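Local coordinates for putative phenazine biosynthesis PhzC/PhzF protein (Clostridium difficile, PDB 4DUN), which probably acts as an isomerase of the PhzF family, with the diaminopimelate epimerase type of fold, at residues G56-R61 / F86-V91; A75-A80 / G249-F254; I124-Q129 / T171-I176; I148-S153 / I211-E216; S205-L210 / M223-L228. All coordinates share one frame; numbering follows the deposited sequence.

How the interactions relate
The chain has the two-lobed architecture of the diaminopimelate epimerase clan, each lobe wrapping strands round a central helix. Interactions 1 and 2 share helix 73-87 in one lobe and touch through F86 and L253. Interactions 4 and 5 share helix 207-218 in the other, with centres about 9 Å apart, M223 packing on I211, W214 and S215. Interaction 3 joins interaction 4 where I176 meets L149. The centres of interactions 2 and 5 lie about 17 Å apart and flank the probable active site: the side chains of L77 and Q227 are about 11 and 12 Å from that of E47, and about 11 and 9 Å from the bound nickel ion. Interactions 1, 3 and 4 lie farther out.

Interaction 1 (G56-R61 / F86-V91); sequences GNYELR and FIDVNV
The flat ring of Y58 and the carboxylate of D88 are turned 54° against each other, and the two side chains cross at roughly a right angle. Residues 86-91 do not stack on the tyrosine ring; they meet it at its hydroxyl, while the body of the ring packs among V51 and K53 of strand 47-54, I83 of helix 73-87 and F96. The OH atom of Y58 approaches CB of D88 to 3.9 Å. It also comes within 4.1 Å of CG2 of I87, the branch turned to the tyrosine; the end of the side chain leads away, and I87 also packs on E5, Y7 and K53. D88 carries its CG opposite the backbone N (chi1 -170°), which turns the carboxylate to where one water can link it to the hydroxyl. That water lies 2.6 Å from OH of Y58 and donates to OD2 of D88, also at 2.6 Å. D88 itself opens a type II turn, closed by V91 N to D88 O at 3.0 Å. Strand 57-63 thus meets the chain leaving helix 73-87 at the surface, and the polar part of the contact runs entirely through water, with no direct hydrogen bond between the two segments.

Interaction 2 (A75-A80 / G249-F254); sequences ATLAAA and GEAVLF
L77 spreads its two methyls over the backbone of G249 and E250 and the side chain of A251. CD1 lies over the glycine, 3.9 Å from O of G249 and equally close to its N. CD2 takes the other part of the strand, reaching CB of A251 at 3.8 Å and O of E250 at 3.9 Å. This straddling follows from a chi1 of -170°, which swings CG away from the backbone N and extends the branch from the helix toward the strand. G249 has no side chain between its backbone and the leucine, so CD1 can settle directly on the peptide. Farther round, A251 also packs on V9 of strand 4-11 and on Y81 of helix 73-87, while L77 touches F12. The helix is the central one of its lobe, enclosed by strands as in the diaminopimelate epimerase fold, and A78 touches V9 and S11 nearby. Beyond the contact, the strand reaches the dimer interface, where F254 makes backbone hydrogen bonds with the second subunit. No hydrogen bond joins the two segments: they are held by methyl groups against peptide and methyl, a fit that depends on shape and burial rather than on polar pairing.

Interaction 3 (I124-Q129 / T171-I176); sequences IELSPQ and TDWLGI
I124 holds CG1 between its backbone N and its carbonyl carbon, the crowded position (chi1 60°), and from there sends CD1 out to the indole of W173. The tryptophan answers from the opposite direction, its CG beside the backbone N (chi1 -60°), a setting that places the indole toward I124. The six-membered ring makes the touch: CD1 of I124 lies 3.6 Å from CZ2 of W173 and 4.1 Å from CH2. A second methyl joins in, L126 CD2 reaching CH2 at 4.1 Å, the leucine side chain meeting the tryptophan's at a slant. Both aliphatic tips therefore gather at the far end of the indole. On one face the ring is covered from its own segment by D172 CB, 3.5 Å above the plane and displaced toward the rim. The polar end of the indole is spoken for as well, NE1 being hydrogen-bonded to OG of S143, which fixes how the ring is rotated. No hydrogen bond links the two segments. The contact lies at the surface, away from the predicted active site, and fastens the loop ahead of strand 176-181 to the chain entering helix 128-133; next to it, strand 140-143 supplies V141 to both I124 and L126, and L147 of strand 147-150 packs on I124 and W173.

Interaction 4 (I148-S153 / I211-E216); sequences ILLLNS and IPYWSE
L150, on a strand of the second lobe of this diaminopimelate epimerase-like fold, pushes its two methyls against two aromatic residues of the lobe's central helix. CD1 meets the far end of the W214 indole, 3.6 Å from both CZ2 and CH2. CD2 comes closest to Y213, at 3.4 Å from its OH, a close approach of methyl to hydroxyl; CD1 also nears that ring. With CG opposite the backbone N (chi1 173°), the leucine is extended toward the helix; its side chain runs nearly at right angles to that of Y213. The two rings also hold one another. CE2 of Y213 lies 3.7 Å above the plane of the W214 ring system, over its centre, while W214 CD1 lies at the edge of the tyrosine ring, in its plane. Moving outward, the indole is stacked on F187, and its NE1 is hydrogen-bonded to OG1 of T179, so its rotation is set from several directions. Y213 meets Y142 of strand 140-143 at about 60° between ring planes, and L150 also packs on D140. L150 thus joins strand 147-150 to the aromatic pair on helix 207-218. The helix is kinked at P212, whose N makes no bond to the preceding turn; across the kink, S215 N bonds to I211 O at 2.8 Å.

Interaction 5 (S205-L210 / M223-L228); sequences SSHCNL and MVAAQL. With SO4 (sulfate ion), chain B.
Sulfate O3 is gripped twice by S205, with OG at 2.7 Å and the backbone N at 2.8 Å, the latter nearly straight at 166°. Next to this anion site, the start of the central helix of this diaminopimelate epimerase-like lobe packs on strand 222-227 through H207, A225 and Q227. The serine can use both groups because OG sits between its backbone N and carbonyl carbon (chi1 58°), and R145 also bonds to OG. The sulfate is also hydrogen-bonded to the backbone N atoms of G73 and G204, so peptides at or just before the starts of the two central helices meet the ion; it probably came from the crystallisation liquor, but the site is consistent with a place for a substrate's acidic group.

The contact proper is bridged by two waters. One lies 2.6 Å from S206 OG and donates to Q227 OE1 at 2.8 Å. The other lies 2.9 Å from H207 NE2 and gives a hydrogen bond to A226 O. The imidazole and the Q227 amide are nearly coplanar, 21° apart, with OE1 at the ring's edge. Second-shell bonds set these flat groups: H207 ND1 bonds to T203 O, while Q227 receives T203 N at OE1 and gives NE2 to D200 O. L210 CD1 lies over one face of the imidazole. The direct touch is a methyl meeting the imidazole obliquely, A225 CB lying 3.7 Å from H207 NE2 and 4.0 Å from CD2 of the same ring.

Interaction 1 (G56-R61 / F86-V91)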
# COMPACT_ATOMS: atom_id res chain seq x y z
N GLY A 56 26.29 -17.01 -12.90
CA GLY A 56 26.42 -16.21 -14.11
C GLY A 56 25.23 -15.37 -14.55
O GLY A 56 25.38 -14.62 -15.52
N ASN A 57 24.04 -15.45 -13.87
CA ASN A 57 22.88 -14.63 -14.30
C ASN A 57 21.93 -14.16 -13.17
O ASN A 57 21.95 -14.70 -12.06
CB ASN A 57 22.04 -15.38 -15.36
CG ASN A 57 21.25 -16.58 -14.87
OD1 ASN A 57 20.32 -16.46 -14.05
ND2 ASN A 57 21.53 -17.75 -15.43
N TYR A 58 21.05 -13.17 -13.49
CA TYR A 58 19.99 -12.70 -12.61
C TYR A 58 18.64 -12.93 -13.25
O TYR A 58 18.40 -12.44 -14.35
CB TYR A 58 20.07 -11.19 -12.26
CG TYR A 58 21.33 -10.75 -11.56
CD1 TYR A 58 21.61 -11.16 -10.26
CD2 TYR A 58 22.20 -9.85 -12.17
CE1 TYR A 58 22.78 -10.75 -9.62
CE2 TYR A 58 23.36 -9.41 -11.53
CZ TYR A 58 23.65 -9.87 -10.25
OH TYR A 58 24.81 -9.46 -9.64
N GLU A 59 17.75 -13.67 -12.56
CA GLU A 59 16.37 -13.81 -12.99
C GLU A 59 15.59 -12.75 -12.28
O GLU A 59 15.79 -12.58 -11.07
CB GLU A 59 15.79 -15.19 -12.66
CG GLU A 59 16.23 -16.27 -13.62
CD GLU A 59 15.56 -17.59 -13.31
OE1 GLU A 59 14.39 -17.59 -12.86
OE2 GLU A 59 16.23 -18.64 -13.50
N LEU A 60 14.74 -12.03 -12.99
CA LEU A 60 13.98 -10.92 -12.40
C LEU A 60 12.50 -11.10 -12.69
O LEU A 60 12.12 -11.26 -13.85
CB LEU A 60 14.49 -9.56 -12.95
CG LEU A 60 13.67 -8.27 -12.63
CD1 LEU A 60 13.63 -7.98 -11.11
CD2 LEU A 60 14.20 -7.05 -13.42
N ARG A 61 11.71 -11.12 -11.62
CA ARG A 61 10.25 -11.07 -11.68
C ARG A 61 9.67 -9.88 -10.90
O ARG A 61 10.27 -9.40 -10.02
CB ARG A 61 9.60 -12.37 -11.20
CG ARG A 61 10.04 -13.63 -11.92
CD ARG A 61 9.45 -14.89 -11.27
NE ARG A 61 9.90 -16.15 -11.85
CZ ARG A 61 9.16 -16.88 -12.68
NH1 ARG A 61 7.98 -16.48 -13.02
NH2 ARG A 61 9.60 -18.02 -13.15
N PHE A 86 24.70 -2.83 -3.71
CA PHE A 86 24.83 -3.78 -2.60
C PHE A 86 25.29 -5.19 -2.94
O PHE A 86 25.82 -5.87 -2.06
CB PHE A 86 23.47 -3.89 -1.87
CG PHE A 86 22.97 -2.57 -1.35
CD1 PHE A 86 23.53 -2.00 -0.20
CD2 PHE A 86 21.99 -1.86 -2.03
CE1 PHE A 86 23.11 -0.74 0.25
CE2 PHE A 86 21.56 -0.61 -1.56
CZ PHE A 86 22.14 -0.06 -0.44
N ILE A 87 25.01 -5.67 -4.15
CA ILE A 87 25.24 -7.08 -4.49
C ILE A 87 26.55 -7.28 -5.21
O ILE A 87 27.37 -8.09 -4.78
CB ILE A 87 24.02 -7.63 -5.30
CG1 ILE A 87 22.64 -7.28 -4.63
CG2 ILE A 87 24.17 -9.12 -5.65
CD1 ILE A 87 22.44 -7.64 -3.07
N ASP A 88 26.74 -6.56 -6.33
CA ASP A 88 27.96 -6.52 -7.13
C ASP A 88 28.34 -5.07 -7.19
O ASP A 88 28.02 -4.38 -8.15
CB ASP A 88 27.74 -7.15 -8.51
CG ASP A 88 29.00 -7.39 -9.33
OD1 ASP A 88 30.10 -7.03 -8.85
OD2 ASP A 88 28.89 -7.91 -10.45
N VAL A 89 28.94 -4.58 -6.09
CA VAL A 89 29.21 -3.17 -5.86
C VAL A 89 29.96 -2.52 -7.03
O VAL A 89 31.06 -2.93 -7.39
CB VAL A 89 29.91 -2.88 -4.51
CG1 VAL A 89 30.12 -1.38 -4.30
CG2 VAL A 89 29.10 -3.46 -3.35
N ASN A 90 29.31 -1.49 -7.62
CA ASN A 90 29.78 -0.63 -8.72
C ASN A 90 29.84 -1.33 -10.07
O ASN A 90 30.44 -0.77 -11.00
CB ASN A 90 31.13 0.05 -8.39
CG ASN A 90 31.02 1.05 -7.26
OD1 ASN A 90 30.06 1.83 -7.18
ND2 ASN A 90 31.99 1.04 -6.37
N VAL A 91 29.14 -2.48 -10.25
CA VAL A 91 29.05 -3.12 -11.57
C VAL A 91 28.35 -2.10 -12.52
O VAL A 91 27.42 -1.41 -12.08
CB VAL A 91 28.32 -4.50 -11.54
CG1 VAL A 91 26.83 -4.37 -11.18
CG2 VAL A 91 28.50 -5.25 -12.87
O HOH W 1 26.49 -8.39 -11.37

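Interaction 2 (A75-A80 / G249-F254)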
# COMPACT_ATOMS: atom_id res chain seq x y z
N ALA A 75 10.51 -0.48 -11.96
CA ALA A 75 10.99 -1.37 -10.87
C ALA A 75 12.29 -2.05 -11.28
O ALA A 75 13.09 -2.40 -10.41
CB ALA A 75 9.95 -2.41 -10.48
N THR A 76 12.54 -2.20 -12.62
CA THR A 76 13.78 -2.77 -13.13
C THR A 76 14.95 -1.82 -12.78
O THR A 76 16.02 -2.29 -12.39
CB THR A 76 13.69 -3.08 -14.62
OG1 THR A 76 12.63 -4.03 -14.80
CG2 THR A 76 15.00 -3.70 -15.18
N LEU A 77 14.73 -0.49 -12.92
CA LEU A 77 15.74 0.51 -12.55
C LEU A 77 16.07 0.35 -11.04
O LEU A 77 17.26 0.29 -10.68
CB LEU A 77 15.21 1.93 -12.86
CG LEU A 77 16.22 3.09 -12.77
CD1 LEU A 77 15.81 4.25 -13.67
CD2 LEU A 77 16.31 3.63 -11.33
N ALA A 78 15.03 0.22 -10.18
CA ALA A 78 15.23 0.01 -8.74
C ALA A 78 16.07 -1.26 -8.47
O ALA A 78 16.98 -1.22 -7.64
CB ALA A 78 13.89 -0.09 -8.01
N ALA A 79 15.76 -2.37 -9.16
CA ALA A 79 16.51 -3.63 -9.00
C ALA A 79 18.00 -3.44 -9.41
O ALA A 79 18.88 -3.92 -8.71
CB ALA A 79 15.87 -4.74 -9.83
N ALA A 80 18.27 -2.72 -10.52
CA ALA A 80 19.64 -2.46 -10.97
C ALA A 80 20.38 -1.62 -9.94
O ALA A 80 21.54 -1.89 -9.65
CB ALA A 80 19.63 -1.75 -12.33
N GLY A 249 17.42 7.45 -15.27
CA GLY A 249 16.97 8.03 -14.02
C GLY A 249 17.87 7.70 -12.85
O GLY A 249 18.66 6.75 -12.89
N GLU A 250 17.73 8.51 -11.79
CA GLU A 250 18.42 8.32 -10.53
C GLU A 250 17.53 7.43 -9.66
O GLU A 250 16.34 7.27 -9.96
CB GLU A 250 18.65 9.68 -9.84
CG GLU A 250 19.54 10.65 -10.60
CD GLU A 250 19.60 12.02 -9.95
OE1 GLU A 250 19.61 12.10 -8.70
OE2 GLU A 250 19.62 13.03 -10.70
N ALA A 251 18.09 6.86 -8.61
CA ALA A 251 17.31 6.11 -7.61
C ALA A 251 17.79 6.48 -6.22
O ALA A 251 18.95 6.90 -6.06
CB ALA A 251 17.41 4.61 -7.84
N VAL A 252 16.90 6.37 -5.23
CA VAL A 252 17.19 6.69 -3.83
C VAL A 252 16.76 5.51 -2.94
O VAL A 252 15.66 4.98 -3.12
CB VAL A 252 16.49 8.00 -3.34
CG1 VAL A 252 16.93 8.36 -1.92
CG2 VAL A 252 16.74 9.17 -4.28
N LEU A 253 17.58 5.15 -1.94
CA LEU A 253 17.24 4.09 -0.98
C LEU A 253 16.42 4.67 0.16
O LEU A 253 16.86 5.62 0.81
CB LEU A 253 18.52 3.42 -0.42
CG LEU A 253 18.31 2.30 0.62
CD1 LEU A 253 17.63 1.10 0.00
CD2 LEU A 253 19.62 1.92 1.27
N PHE A 254 15.25 4.07 0.43
CA PHE A 254 14.42 4.49 1.57
C PHE A 254 14.68 3.60 2.78
O PHE A 254 14.81 4.09 3.90
CB PHE A 254 12.91 4.46 1.20
CG PHE A 254 11.99 4.56 2.41
CD1 PHE A 254 11.97 5.71 3.20
CD2 PHE A 254 11.13 3.51 2.74
CE1 PHE A 254 11.10 5.81 4.29
CE2 PHE A 254 10.26 3.61 3.83
CZ PHE A 254 10.25 4.75 4.61

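Interaction 3 (I124-Q129 / T171-I176)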
# COMPACT_ATOMS: atom_id res chain seq x y z
N ILE A 124 -4.24 11.37 -34.63
CA ILE A 124 -5.58 10.84 -34.93
C ILE A 124 -6.63 11.91 -34.63
O ILE A 124 -6.34 12.93 -34.01
CB ILE A 124 -5.90 9.51 -34.16
CG1 ILE A 124 -5.86 9.71 -32.61
CG2 ILE A 124 -5.02 8.34 -34.64
CD1 ILE A 124 -6.63 8.66 -31.77
N GLU A 125 -7.86 11.64 -35.05
CA GLU A 125 -9.03 12.45 -34.77
C GLU A 125 -9.95 11.61 -33.91
O GLU A 125 -10.33 10.51 -34.31
CB GLU A 125 -9.74 12.88 -36.07
CG GLU A 125 -9.10 14.08 -36.74
CD GLU A 125 -9.49 14.29 -38.19
OE1 GLU A 125 -8.77 15.05 -38.88
OE2 GLU A 125 -10.49 13.69 -38.65
N LEU A 126 -10.28 12.10 -32.71
CA LEU A 126 -11.20 11.38 -31.83
C LEU A 126 -12.63 11.56 -32.30
O LEU A 126 -12.98 12.65 -32.77
CB LEU A 126 -11.10 11.86 -30.37
CG LEU A 126 -9.78 11.65 -29.65
CD1 LEU A 126 -9.83 12.30 -28.30
CD2 LEU A 126 -9.45 10.17 -29.48
N SER A 127 -13.46 10.53 -32.12
CA SER A 127 -14.89 10.58 -32.42
C SER A 127 -15.57 11.53 -31.41
O SER A 127 -15.03 11.69 -30.31
CB SER A 127 -15.49 9.18 -32.31
OG SER A 127 -15.45 8.71 -30.97
N PRO A 128 -16.74 12.13 -31.72
CA PRO A 128 -17.39 13.01 -30.73
C PRO A 128 -17.55 12.37 -29.34
O PRO A 128 -17.37 13.07 -28.34
CB PRO A 128 -18.75 13.31 -31.37
CG PRO A 128 -18.48 13.22 -32.83
CD PRO A 128 -17.52 12.07 -32.98
N GLN A 129 -17.83 11.04 -29.26
CA GLN A 129 -17.99 10.30 -28.00
C GLN A 129 -16.66 10.20 -27.24
O GLN A 129 -16.64 10.39 -26.02
CB GLN A 129 -18.55 8.90 -28.23
CG GLN A 129 -20.07 8.86 -28.32
CD GLN A 129 -20.58 7.51 -28.74
OE1 GLN A 129 -20.50 7.12 -29.91
NE2 GLN A 129 -21.13 6.76 -27.80
N THR A 171 -11.29 2.23 -24.30
CA THR A 171 -10.78 0.85 -24.38
C THR A 171 -9.73 0.60 -25.47
O THR A 171 -9.05 -0.43 -25.42
CB THR A 171 -11.95 -0.13 -24.58
OG1 THR A 171 -12.74 0.27 -25.70
CG2 THR A 171 -12.83 -0.26 -23.33
N ASP A 172 -9.56 1.52 -26.43
CA ASP A 172 -8.58 1.37 -27.51
C ASP A 172 -7.12 1.55 -27.03
O ASP A 172 -6.21 1.18 -27.76
CB ASP A 172 -8.86 2.37 -28.64
CG ASP A 172 -9.51 1.80 -29.89
OD1 ASP A 172 -9.99 0.64 -29.83
OD2 ASP A 172 -9.55 2.52 -30.91
N TRP A 173 -6.91 2.11 -25.81
CA TRP A 173 -5.57 2.41 -25.29
C TRP A 173 -5.34 1.85 -23.88
O TRP A 173 -6.29 1.66 -23.13
CB TRP A 173 -5.33 3.94 -25.31
CG TRP A 173 -5.43 4.50 -26.70
CD1 TRP A 173 -4.47 4.44 -27.67
CD2 TRP A 173 -6.60 5.03 -27.33
NE1 TRP A 173 -4.95 4.98 -28.85
CE2 TRP A 173 -6.27 5.33 -28.67
CE3 TRP A 173 -7.90 5.34 -26.87
CZ2 TRP A 173 -7.19 5.89 -29.57
CZ3 TRP A 173 -8.81 5.90 -27.76
CH2 TRP A 173 -8.45 6.18 -29.09
N LEU A 174 -4.06 1.56 -23.53
CA LEU A 174 -3.69 1.03 -22.21
C LEU A 174 -3.77 2.13 -21.15
O LEU A 174 -4.45 1.98 -20.14
CB LEU A 174 -2.29 0.38 -22.22
CG LEU A 174 -1.74 -0.10 -20.85
CD1 LEU A 174 -2.55 -1.27 -20.28
CD2 LEU A 174 -0.28 -0.52 -20.95
N GLY A 175 -3.05 3.21 -21.40
CA GLY A 175 -2.99 4.36 -20.52
C GLY A 175 -3.32 5.64 -21.25
O GLY A 175 -3.36 5.68 -22.49
N ILE A 176 -3.57 6.70 -20.49
CA ILE A 176 -3.89 8.02 -21.02
C ILE A 176 -2.77 8.96 -20.60
O ILE A 176 -2.54 9.16 -19.40
CB ILE A 176 -5.29 8.54 -20.54
CG1 ILE A 176 -6.43 7.49 -20.73
CG2 ILE A 176 -5.62 9.91 -21.15
CD1 ILE A 176 -6.70 6.98 -22.19

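Interaction 4 (I148-S153 / I211-E216)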
# COMPACT_ATOMS: atom_id res chain seq x y z
N ILE A 148 -2.29 9.82 -26.43
CA ILE A 148 -1.46 10.97 -26.08
C ILE A 148 -2.25 12.24 -26.37
O ILE A 148 -2.63 12.49 -27.52
CB ILE A 148 -0.11 10.94 -26.84
CG1 ILE A 148 0.64 9.61 -26.52
CG2 ILE A 148 0.75 12.17 -26.48
CD1 ILE A 148 1.62 9.19 -27.55
N LEU A 149 -2.44 13.06 -25.32
CA LEU A 149 -3.17 14.32 -25.42
C LEU A 149 -2.23 15.48 -25.23
O LEU A 149 -1.65 15.65 -24.15
CB LEU A 149 -4.32 14.40 -24.38
CG LEU A 149 -5.30 13.19 -24.33
CD1 LEU A 149 -6.30 13.33 -23.18
CD2 LEU A 149 -6.02 12.98 -25.66
N LEU A 150 -2.03 16.24 -26.30
CA LEU A 150 -1.17 17.42 -26.23
C LEU A 150 -1.96 18.58 -25.66
O LEU A 150 -2.94 19.02 -26.27
CB LEU A 150 -0.57 17.76 -27.62
CG LEU A 150 0.23 19.08 -27.67
CD1 LEU A 150 1.58 18.96 -26.94
CD2 LEU A 150 0.41 19.56 -29.09
N LEU A 151 -1.54 19.08 -24.49
CA LEU A 151 -2.20 20.23 -23.87
C LEU A 151 -1.42 21.51 -24.21
O LEU A 151 -0.32 21.42 -24.73
CB LEU A 151 -2.39 20.04 -22.36
CG LEU A 151 -3.16 18.77 -21.90
CD1 LEU A 151 -3.44 18.82 -20.40
CD2 LEU A 151 -4.49 18.58 -22.66
N ASN A 152 -2.02 22.68 -23.97
CA ASN A 152 -1.44 23.96 -24.38
C ASN A 152 -0.37 24.54 -23.43
O ASN A 152 0.28 25.51 -23.80
CB ASN A 152 -2.56 24.98 -24.58
CG ASN A 152 -3.32 24.74 -25.86
OD1 ASN A 152 -2.77 24.80 -26.96
ND2 ASN A 152 -4.61 24.46 -25.75
N SER A 153 -0.18 23.96 -22.24
CA SER A 153 0.83 24.46 -21.29
C SER A 153 1.11 23.45 -20.18
O SER A 153 0.30 22.58 -19.93
CB SER A 153 0.36 25.76 -20.64
OG SER A 153 -0.71 25.54 -19.73
N ILE A 211 9.59 10.94 -26.52
CA ILE A 211 10.93 11.36 -26.97
C ILE A 211 10.91 11.66 -28.49
O ILE A 211 11.25 12.79 -28.82
CB ILE A 211 12.05 10.37 -26.57
CG1 ILE A 211 12.23 10.36 -25.01
CG2 ILE A 211 13.36 10.70 -27.30
CD1 ILE A 211 13.13 9.22 -24.49
N PRO A 212 10.53 10.73 -29.43
CA PRO A 212 10.54 11.12 -30.86
C PRO A 212 9.61 12.28 -31.13
O PRO A 212 9.94 13.15 -31.93
CB PRO A 212 10.08 9.85 -31.59
CG PRO A 212 9.38 9.02 -30.53
CD PRO A 212 10.13 9.32 -29.26
N TYR A 213 8.46 12.33 -30.45
CA TYR A 213 7.54 13.43 -30.68
C TYR A 213 8.08 14.81 -30.28
O TYR A 213 8.03 15.73 -31.08
CB TYR A 213 6.20 13.21 -29.97
CG TYR A 213 5.33 14.42 -30.08
CD1 TYR A 213 4.59 14.67 -31.22
CD2 TYR A 213 5.30 15.36 -29.07
CE1 TYR A 213 3.81 15.81 -31.34
CE2 TYR A 213 4.53 16.50 -29.18
CZ TYR A 213 3.79 16.72 -30.31
OH TYR A 213 3.03 17.87 -30.40
N TRP A 214 8.66 14.93 -29.09
CA TRP A 214 9.22 16.21 -28.66
C TRP A 214 10.57 16.49 -29.32
O TRP A 214 10.89 17.66 -29.55
CB TRP A 214 9.30 16.29 -27.14
CG TRP A 214 7.95 16.48 -26.50
CD1 TRP A 214 7.23 15.56 -25.79
CD2 TRP A 214 7.12 17.65 -26.58
NE1 TRP A 214 6.05 16.11 -25.35
CE2 TRP A 214 5.94 17.38 -25.86
CE3 TRP A 214 7.28 18.91 -27.19
CZ2 TRP A 214 4.91 18.32 -25.73
CZ3 TRP A 214 6.25 19.84 -27.07
CH2 TRP A 214 5.10 19.55 -26.32
N SER A 215 11.33 15.43 -29.68
CA SER A 215 12.59 15.61 -30.41
C SER A 215 12.34 16.36 -31.73
O SER A 215 13.10 17.27 -32.05
CB SER A 215 13.24 14.27 -30.72
OG SER A 215 14.40 14.47 -31.51
N GLU A 216 11.28 15.99 -32.47
CA GLU A 216 10.91 16.60 -33.74
C GLU A 216 10.40 18.05 -33.53
O GLU A 216 10.81 18.95 -34.26
CB GLU A 216 9.85 15.74 -34.46
CG GLU A 216 9.40 16.26 -35.82
CD GLU A 216 10.48 16.54 -36.85
OE1 GLU A 216 10.43 17.63 -37.47
OE2 GLU A 216 11.38 15.69 -37.03

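Interaction 5 (S205-L210 / M223-L228)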
# COMPACT_ATOMS: atom_id res chain seq x y z
N SER A 205 8.12 3.76 -20.25
CA SER A 205 7.69 3.33 -21.60
C SER A 205 6.89 4.39 -22.40
O SER A 205 6.95 4.36 -23.63
CB SER A 205 6.90 2.03 -21.54
OG SER A 205 5.76 2.12 -20.70
N SER A 206 6.19 5.32 -21.73
CA SER A 206 5.53 6.44 -22.43
C SER A 206 6.58 7.28 -23.19
O SER A 206 6.28 7.87 -24.23
CB SER A 206 4.80 7.32 -21.41
OG SER A 206 5.73 7.79 -20.45
N HIS A 207 7.84 7.30 -22.68
CA HIS A 207 8.91 8.08 -23.30
C HIS A 207 9.36 7.45 -24.63
O HIS A 207 9.98 8.15 -25.43
CB HIS A 207 10.05 8.36 -22.30
CG HIS A 207 9.59 9.30 -21.22
ND1 HIS A 207 8.85 8.85 -20.15
CD2 HIS A 207 9.65 10.66 -21.17
CE1 HIS A 207 8.52 9.93 -19.46
NE2 HIS A 207 9.00 11.04 -20.02
N CYS A 208 8.94 6.20 -24.95
CA CYS A 208 9.14 5.62 -26.29
C CYS A 208 8.45 6.47 -27.35
O CYS A 208 8.93 6.55 -28.48
CB CYS A 208 8.63 4.19 -26.34
SG CYS A 208 9.58 3.06 -25.31
N ASN A 209 7.29 7.06 -27.00
CA ASN A 209 6.53 7.95 -27.87
C ASN A 209 6.89 9.40 -27.65
O ASN A 209 6.95 10.16 -28.62
CB ASN A 209 5.02 7.82 -27.62
CG ASN A 209 4.42 6.44 -27.62
OD1 ASN A 209 3.59 6.14 -26.78
ND2 ASN A 209 4.74 5.61 -28.62
N LEU A 210 7.01 9.83 -26.38
CA LEU A 210 7.20 11.24 -26.06
C LEU A 210 8.53 11.76 -26.57
O LEU A 210 8.57 12.90 -27.06
CB LEU A 210 7.06 11.51 -24.55
CG LEU A 210 5.65 11.28 -23.96
CD1 LEU A 210 5.69 11.36 -22.43
CD2 LEU A 210 4.60 12.28 -24.55
N MET A 223 17.25 15.60 -24.22
CA MET A 223 16.23 16.38 -23.51
C MET A 223 16.06 15.91 -22.09
O MET A 223 16.47 14.79 -21.75
CB MET A 223 14.86 16.25 -24.23
CG MET A 223 14.81 16.84 -25.63
SD MET A 223 13.26 16.46 -26.48
CE MET A 223 13.56 14.71 -26.92
N VAL A 224 15.43 16.75 -21.26
CA VAL A 224 15.06 16.38 -19.91
C VAL A 224 13.54 16.50 -19.84
O VAL A 224 12.96 17.45 -20.38
CB VAL A 224 15.80 17.15 -18.77
CG1 VAL A 224 15.37 18.62 -18.69
CG2 VAL A 224 15.63 16.45 -17.43
N ALA A 225 12.90 15.50 -19.24
CA ALA A 225 11.45 15.44 -19.08
C ALA A 225 11.09 15.32 -17.62
O ALA A 225 11.85 14.75 -16.83
CB ALA A 225 10.89 14.25 -19.85
N ALA A 226 9.93 15.83 -17.27
CA ALA A 226 9.41 15.67 -15.91
C ALA A 226 8.07 14.97 -16.01
O ALA A 226 7.33 15.17 -16.98
CB ALA A 226 9.26 17.03 -15.21
N GLN A 227 7.79 14.12 -15.05
CA GLN A 227 6.48 13.48 -14.92
C GLN A 227 5.87 14.16 -13.72
O GLN A 227 6.41 14.05 -12.62
CB GLN A 227 6.56 11.95 -14.80
CG GLN A 227 5.15 11.35 -14.92
CD GLN A 227 5.13 9.97 -15.50
OE1 GLN A 227 5.93 9.61 -16.37
NE2 GLN A 227 4.18 9.16 -15.04
N LEU A 228 4.81 14.96 -13.95
CA LEU A 228 4.24 15.83 -12.93
C LEU A 228 3.15 15.16 -12.09
O LEU A 228 2.06 15.70 -11.87
CB LEU A 228 3.73 17.14 -13.60
CG LEU A 228 4.81 17.98 -14.31
CD1 LEU A 228 4.20 19.23 -14.91
CD2 LEU A 228 6.00 18.35 -13.35
S SO4 B . 7.98 1.46 -17.69
O1 SO4 B . 7.46 0.20 -17.20
O2 SO4 B . 9.05 1.25 -18.69
O3 SO4 B . 6.89 2.16 -18.30
O4 SO4 B . 8.55 2.20 -16.58
O HOH W 2 4.65 9.61 -18.86
O HOH W 3 7.35 13.35 -19.37